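PDB 3MGA: enterochelin esterase from Salmonella enterica subsp. enterica serovar Typhimurium, which probably hydrolyses the ester bonds of ferric enterobactin, an iron-carrying siderophore, so that the bound iron can be released inside the cell. Local coordinates for residues 288-293 with 313-318. Residues are numbered along the deposited sequence; the frame is centred on the assembly and turned at random.
Sequences QSFGGL and SGSFWW
Gly292 and Gly314 bring the two backbones together, with their CA atoms 4.3 Å apart. Ser315 N donates to Ser289 O at 3.2 Å, from well above the carbonyl plane. The same oxygen also accepts from Gly292 N and Leu293 N in the first turn of the helix. Ser289 has phi 62° and psi -123°, a strained backbone that fits the nucleophile elbow of alpha/beta hydrolases. Its CA lies 3.2 Å from Ser313 O in a CH-O contact.

Ser289 OG, probably the nucleophile, lies 3.3 Å from Ser315 OG. It hydrogen-bonds a bound glycerol, probably from the crystallisation liquor, that may mark the substrate pocket. The Phe290 ring is nearly perpendicular to the indole of Trp318. Phe290 CE1 lies 3.5 Å from Trp318 CD1, and Trp317 completes the aromatic cluster. With Leu293 CG anti to the backbone N (chi1 171°), the isobutyl end lies between Phe316 and Trp318, one methyl on each. Leu293 CD1 meets Phe316 CD1 at 3.7 Å, and Leu293 CD2 meets Trp318 CB at 3.6 Å.

The contact joins the turn between strand 284-288 and helix 290-301 to the loop after the adjacent parallel strand 308-312. Phe316 also packs on helix 354-367, and Leu293 on helix 328-335.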
# COMPACT_ATOMS: atom_id res chain seq x y z
N GLN A 288 4.18 -0.97 5.22
CA GLN A 288 4.01 0.08 4.24
C GLN A 288 3.83 1.43 4.91
O GLN A 288 3.20 1.53 5.96
CB GLN A 288 2.77 -0.19 3.37
CG GLN A 288 2.68 -1.60 2.83
CD GLN A 288 2.23 -2.60 3.86
OE1 GLN A 288 1.37 -2.31 4.68
NE2 GLN A 288 2.78 -3.81 3.80
N SER A 289 4.38 2.47 4.29
CA SER A 289 4.28 3.84 4.79
C SER A 289 4.95 3.87 6.17
O SER A 289 6.13 3.51 6.25
CB SER A 289 2.81 4.27 4.79
OG SER A 289 2.68 5.67 4.92
N PHE A 290 4.27 4.27 7.25
CA PHE A 290 4.95 4.24 8.56
C PHE A 290 5.38 2.81 8.89
O PHE A 290 6.29 2.61 9.69
CB PHE A 290 4.12 4.78 9.74
CG PHE A 290 4.05 6.28 9.83
CD1 PHE A 290 5.17 7.07 9.60
CD2 PHE A 290 2.89 6.89 10.29
CE1 PHE A 290 5.10 8.45 9.74
CE2 PHE A 290 2.82 8.27 10.43
CZ PHE A 290 3.93 9.05 10.15
N GLY A 291 4.70 1.83 8.30
CA GLY A 291 5.03 0.43 8.51
C GLY A 291 6.39 0.09 7.91
O GLY A 291 7.10 -0.78 8.43
N GLY A 292 6.74 0.77 6.82
CA GLY A 292 8.02 0.54 6.14
C GLY A 292 9.15 1.13 6.95
O GLY A 292 10.23 0.53 7.08
N LEU A 293 8.90 2.31 7.49
CA LEU A 293 9.85 3.01 8.33
C LEU A 293 10.10 2.18 9.58
O LEU A 293 11.25 1.98 9.99
CB LEU A 293 9.28 4.39 8.72
CG LEU A 293 10.00 5.24 9.77
CD1 LEU A 293 11.42 5.61 9.35
CD2 LEU A 293 9.18 6.51 10.04
N SER A 313 6.97 2.01 0.16
CA SER A 313 6.61 3.43 0.33
C SER A 313 6.98 3.93 1.73
O SER A 313 6.22 4.67 2.36
CB SER A 313 5.13 3.66 0.05
OG SER A 313 4.82 3.38 -1.29
N GLY A 314 8.15 3.53 2.20
CA GLY A 314 8.62 3.91 3.53
C GLY A 314 8.59 5.40 3.79
O GLY A 314 9.04 6.20 2.97
N SER A 315 8.03 5.78 4.94
CA SER A 315 7.93 7.18 5.33
C SER A 315 9.26 7.66 5.92
O SER A 315 9.33 8.02 7.09
CB SER A 315 6.80 7.36 6.34
OG SER A 315 5.57 6.95 5.77
N PHE A 316 10.30 7.66 5.09
CA PHE A 316 11.63 8.07 5.52
C PHE A 316 11.81 9.58 5.50
O PHE A 316 12.92 10.09 5.66
CB PHE A 316 12.71 7.35 4.71
CG PHE A 316 12.62 5.87 4.83
CD1 PHE A 316 12.98 5.25 6.02
CD2 PHE A 316 12.15 5.10 3.78
CE1 PHE A 316 12.88 3.89 6.16
CE2 PHE A 316 12.05 3.72 3.91
CZ PHE A 316 12.41 3.12 5.10
N TRP A 317 10.71 10.29 5.29
CA TRP A 317 10.67 11.75 5.35
C TRP A 317 10.31 12.14 6.79
O TRP A 317 10.44 13.30 7.17
CB TRP A 317 9.65 12.33 4.36
CG TRP A 317 8.31 11.63 4.36
CD1 TRP A 317 7.86 10.73 3.44
CD2 TRP A 317 7.28 11.75 5.34
NE1 TRP A 317 6.61 10.30 3.77
CE2 TRP A 317 6.22 10.90 4.94
CE3 TRP A 317 7.13 12.49 6.52
CZ2 TRP A 317 5.04 10.78 5.67
CZ3 TRP A 317 5.95 12.37 7.25
CH2 TRP A 317 4.92 11.52 6.81
N TRP A 318 9.85 11.16 7.58
CA TRP A 318 9.47 11.39 8.98
C TRP A 318 10.68 11.95 9.72
O TRP A 318 11.81 11.59 9.39
CB TRP A 318 9.01 10.06 9.61
CG TRP A 318 8.52 10.16 11.05
CD1 TRP A 318 7.28 10.56 11.46
CD2 TRP A 318 9.24 9.83 12.24
NE1 TRP A 318 7.19 10.51 12.83
CE2 TRP A 318 8.39 10.07 13.34
CE3 TRP A 318 10.54 9.36 12.49
CZ2 TRP A 318 8.78 9.85 14.66
CZ3 TRP A 318 10.93 9.14 13.81
CH2 TRP A 318 10.05 9.39 14.87